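Putative secreted protein (Streptomyces sp. SirexAA-E, PDB 4PEY) hydrolyses laminarin and laminarioligosaccharides as an exo-beta-1,3-glucanase, releasing glucose and laminaribiose. Local coordinates at residues R403-E408 and V435-K440. The protein carries 1 engineered substitution. Residues are numbered along the deposited sequence; the frame is centred on the assembly and turned at random.
Sequences RADHGE and VEHFNK. With BGC (beta-D-glucopyranose), chain B.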
ATOM      1  N   ARG A 403      -8.194  -6.896  -7.054  1.00  9.73           N
ATOM      2  CA  ARG A 403      -9.430  -7.257  -7.734  1.00 10.26           C
ATOM      3  C   ARG A 403     -10.439  -7.631  -6.645  1.00  9.63           C
ATOM      4  O   ARG A 403     -10.172  -8.516  -5.826  1.00 11.88           O
ATOM      5  CB  ARG A 403      -9.221  -8.406  -8.726  1.00 10.28           C
ATOM      6  CG  ARG A 403     -10.532  -8.917  -9.300  1.00 11.01           C
ATOM      7  CD  ARG A 403     -10.363  -9.966 -10.396  1.00 11.71           C
ATOM      8  NE  ARG A 403     -11.674 -10.509 -10.740  1.00 12.00           N
ATOM      9  CZ  ARG A 403     -12.157 -11.669 -10.306  1.00 13.19           C
ATOM     10  NH1 ARG A 403     -11.430 -12.481  -9.545  1.00 13.82           N
ATOM     11  NH2 ARG A 403     -13.377 -12.029 -10.651  1.00 14.66           N
ATOM     12  N   ALA A 404     -11.580  -6.942  -6.606  1.00 10.50           N
ATOM     13  CA  ALA A 404     -12.524  -7.112  -5.494  1.00 10.01           C
ATOM     14  C   ALA A 404     -13.045  -8.548  -5.383  1.00 12.34           C
ATOM     15  O   ALA A 404     -13.442  -9.150  -6.382  1.00 13.84           O
ATOM     16  CB  ALA A 404     -13.706  -6.147  -5.634  1.00 11.85           C
ATOM     17  N   ASP A 405     -13.038  -9.078  -4.163  1.00 11.76           N
ATOM     18  CA  ASP A 405     -13.591 -10.401  -3.868  1.00 12.52           C
ATOM     19  C   ASP A 405     -14.985 -10.319  -3.262  1.00 14.09           C
ATOM     20  O   ASP A 405     -15.660 -11.332  -3.111  1.00 15.74           O
ATOM     21  CB  ASP A 405     -12.689 -11.133  -2.888  1.00 13.60           C
ATOM     22  CG  ASP A 405     -12.555 -10.374  -1.591  1.00 13.09           C
ATOM     23  OD1 ASP A 405     -13.282 -10.688  -0.619  1.00 14.73           O
ATOM     24  OD2 ASP A 405     -11.763  -9.410  -1.573  1.00 14.91           O
ATOM     25  N   HIS A 406     -15.391  -9.115  -2.872  1.00 13.98           N
ATOM     26  CA  HIS A 406     -16.709  -8.908  -2.279  1.00 14.49           C
ATOM     27  C   HIS A 406     -17.183  -7.505  -2.627  1.00 13.52           C
ATOM     28  O   HIS A 406     -16.398  -6.688  -3.111  1.00 13.88           O
ATOM     29  CB  HIS A 406     -16.673  -9.117  -0.758  1.00 12.84           C
ATOM     30  CG  HIS A 406     -15.809  -8.135  -0.031  1.00 12.69           C
ATOM     31  ND1 HIS A 406     -14.466  -8.353   0.204  1.00 12.53           N
ATOM     32  CD2 HIS A 406     -16.097  -6.933   0.527  1.00 14.36           C
ATOM     33  CE1 HIS A 406     -13.963  -7.321   0.859  1.00 13.71           C
ATOM     34  NE2 HIS A 406     -14.930  -6.443   1.065  1.00 14.02           N
ATOM     35  N   GLY A 407     -18.464  -7.234  -2.394  1.00 15.18           N
ATOM     36  CA  GLY A 407     -19.052  -5.963  -2.761  1.00 14.80           C
ATOM     37  C   GLY A 407     -19.983  -6.094  -3.952  1.00 16.09           C
ATOM     38  O   GLY A 407     -20.446  -7.190  -4.284  1.00 19.94           O
ATOM     39  N   GLU A 408     -20.249  -4.964  -4.597  1.00 15.51           N
ATOM     40  CA  GLU A 408     -21.116  -4.914  -5.771  1.00 18.10           C
ATOM     41  C   GLU A 408     -20.302  -4.957  -7.052  1.00 14.74           C
ATOM     42  O   GLU A 408     -19.217  -4.376  -7.126  1.00 15.83           O
ATOM     43  CB  GLU A 408     -21.974  -3.645  -5.750  1.00 22.28           C
ATOM     44  CG  GLU A 408     -22.988  -3.594  -4.621  1.00 27.98           C
ATOM     45  CD  GLU A 408     -24.245  -4.386  -4.931  1.00 38.12           C
ATOM     46  OE1 GLU A 408     -24.428  -4.779  -6.105  1.00 41.88           O
ATOM     47  OE2 GLU A 408     -25.053  -4.613  -4.004  1.00 42.41           O
ATOM     48  N   VAL A 435      -0.871  -7.768  -3.545  1.00 10.67           N
ATOM     49  CA  VAL A 435      -1.592  -7.901  -4.818  1.00 10.26           C
ATOM     50  C   VAL A 435      -2.488  -9.131  -4.761  1.00 10.47           C
ATOM     51  O   VAL A 435      -2.000 -10.222  -4.449  1.00 12.44           O
ATOM     52  CB  VAL A 435      -0.625  -8.023  -6.031  1.00 10.75           C
ATOM     53  CG1 VAL A 435      -1.410  -8.000  -7.348  1.00 12.01           C
ATOM     54  CG2 VAL A 435       0.415  -6.905  -6.019  1.00 10.09           C
ATOM     55  N   GLU A 436      -3.782  -8.969  -5.055  1.00  9.62           N
ATOM     56  CA  GLU A 436      -4.755 -10.050  -4.807  1.00 10.38           C
ATOM     57  C   GLU A 436      -5.874 -10.232  -5.823  1.00 11.20           C
ATOM     58  O   GLU A 436      -6.454  -9.251  -6.307  1.00 11.32           O
ATOM     59  CB  GLU A 436      -5.446  -9.851  -3.458  1.00 10.45           C
ATOM     60  CG  GLU A 436      -4.552  -9.605  -2.261  1.00 10.42           C
ATOM     61  CD  GLU A 436      -5.381  -9.552  -1.008  1.00 11.18           C
ATOM     62  OE1 GLU A 436      -6.082  -8.529  -0.818  1.00 12.31           O
ATOM     63  OE2 GLU A 436      -5.384 -10.556  -0.253  1.00 12.30           O
ATOM     64  N   HIS A 437      -6.167 -11.509  -6.096  1.00 11.15           N
ATOM     65  CA  HIS A 437      -7.409 -12.018  -6.693  1.00  9.94           C
ATOM     66  C   HIS A 437      -7.515 -11.912  -8.219  1.00 10.95           C
ATOM     67  O   HIS A 437      -8.599 -12.113  -8.766  1.00 12.18           O
ATOM     68  CB  HIS A 437      -8.645 -11.341  -6.071  1.00 12.30           C
ATOM     69  CG  HIS A 437      -8.679 -11.371  -4.573  1.00 12.21           C
ATOM     70  ND1 HIS A 437      -8.502 -12.525  -3.834  1.00 12.73           N
ATOM     71  CD2 HIS A 437      -8.880 -10.376  -3.672  1.00 11.36           C
ATOM     72  CE1 HIS A 437      -8.584 -12.237  -2.546  1.00 13.09           C
ATOM     73  NE2 HIS A 437      -8.807 -10.940  -2.421  1.00 13.34           N
ATOM     74  N   PHE A 438      -6.406 -11.655  -8.912  1.00 10.81           N
ATOM     75  CA  PHE A 438      -6.457 -11.505 -10.369  1.00 10.64           C
ATOM     76  C   PHE A 438      -6.735 -12.833 -11.080  1.00 11.10           C
ATOM     77  O   PHE A 438      -6.447 -13.912 -10.542  1.00 12.64           O
ATOM     78  CB  PHE A 438      -5.167 -10.828 -10.848  1.00 12.14           C
ATOM     79  CG  PHE A 438      -5.119  -9.406 -10.417  1.00 10.86           C
ATOM     80  CD1 PHE A 438      -5.640  -8.408 -11.230  1.00 11.47           C
ATOM     81  CD2 PHE A 438      -4.699  -9.076  -9.133  1.00 11.20           C
ATOM     82  CE1 PHE A 438      -5.684  -7.098 -10.794  1.00 11.66           C
ATOM     83  CE2 PHE A 438      -4.753  -7.774  -8.686  1.00 12.04           C
ATOM     84  CZ  PHE A 438      -5.250  -6.778  -9.516  1.00 11.95           C
ATOM     85  N   ASN A 439      -7.352 -12.760 -12.257  1.00 10.77           N
ATOM     86  CA  ASN A 439      -7.748 -13.989 -12.950  1.00 12.07           C
ATOM     87  C   ASN A 439      -6.539 -14.781 -13.448  1.00 13.69           C
ATOM     88  O   ASN A 439      -6.613 -16.006 -13.571  1.00 13.88           O
ATOM     89  CB  ASN A 439      -8.693 -13.699 -14.134  1.00 13.27           C
ATOM     90  CG  ASN A 439     -10.010 -13.058 -13.711  1.00 13.09           C
ATOM     91  OD1 ASN A 439     -10.030 -11.947 -13.184  1.00 14.12           O
ATOM     92  ND2 ASN A 439     -11.122 -13.736 -13.993  1.00 14.65           N
ATOM     93  N   LYS A 440      -5.436 -14.088 -13.736  1.00 12.69           N
ATOM     94  CA  LYS A 440      -4.209 -14.746 -14.181  1.00 11.81           C
ATOM     95  C   LYS A 440      -3.043 -14.396 -13.241  1.00 12.66           C
ATOM     96  O   LYS A 440      -3.176 -14.585 -12.031  1.00 13.64           O
ATOM     97  CB  LYS A 440      -3.926 -14.391 -15.644  1.00 13.62           C
ATOM     98  CG  LYS A 440      -5.083 -14.843 -16.548  1.00 14.23           C
ATOM     99  CD  LYS A 440      -4.778 -14.731 -18.025  1.00 15.64           C
ATOM    100  CE  LYS A 440      -5.967 -15.231 -18.847  1.00 18.64           C
ATOM    101  NZ  LYS A 440      -6.288 -16.663 -18.557  1.00 26.42           N
TER
HETATM  102  C2  BGC B   3      -8.261 -10.891   1.715  0.51 14.11           C
HETATM  103  C3  BGC B   3      -8.894  -9.596   1.214  0.51 15.30           C
HETATM  104  C4  BGC B   3     -10.409  -9.724   1.237  0.51 16.26           C
HETATM  105  C5  BGC B   3     -10.869 -10.091   2.639  0.51 17.33           C
HETATM  106  C6  BGC B   3     -12.385 -10.190   2.705  0.51 20.52           C
HETATM  107  C1  BGC B   3      -8.904 -11.381   3.015  0.51 15.90           C
HETATM  108  O2  BGC B   3      -6.866 -10.690   1.896  0.51 14.78           O
HETATM  109  O3  BGC B   3      -8.472  -9.339  -0.108  0.51 15.27           O
HETATM  110  O4  BGC B   3     -11.014  -8.525   0.814  0.51 15.41           O
HETATM  111  O5  BGC B   3     -10.318 -11.347   2.961  0.51 18.46           O
HETATM  112  O6  BGC B   3     -12.809 -11.334   1.998  0.51 26.24           O
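Arg403 makes two hydrogen bonds to consecutive carbonyls: its N donates to Glu436 O (3.0 Å), and NH1 reaches His437 O at 3.0 Å, with the acceptor in the guanidinium plane. CG lies anti to the backbone N (chi1 172°) and the chain runs extended as far as NE; Asn439 OD1 lies over one face of the guanidinium while accepting a hydrogen bond from Ala417 N. NE bonds to Asn415 O and NH2 forms a salt bridge with Asp462. An alanine here would probably leave His437 O without its side-chain donor and Asp462 without its charged mate. Two CH-pi contacts follow: Arg403 CB lies over the centre of the Phe438 ring, 4.2 Å from its centroid, and Asp405 CB covers one face of the His437 ring. Glu436 CB, from the same segment, lies over the opposite face near its rim. The polar ends converge on a glucose. Asp405 OD2 accepts from O4 and OD1 from O6, both at 2.7 Å; Glu436 takes O3 on OE1 and O2 on OE2, and His437 NE2 donates to O3 (2.8 Å). Such bidentate carboxylate recognition forms part of this family 55 glycoside hydrolase's substrate-binding site, at the ends of adjacent parallel beta-helix strands 399-403 and 429-436.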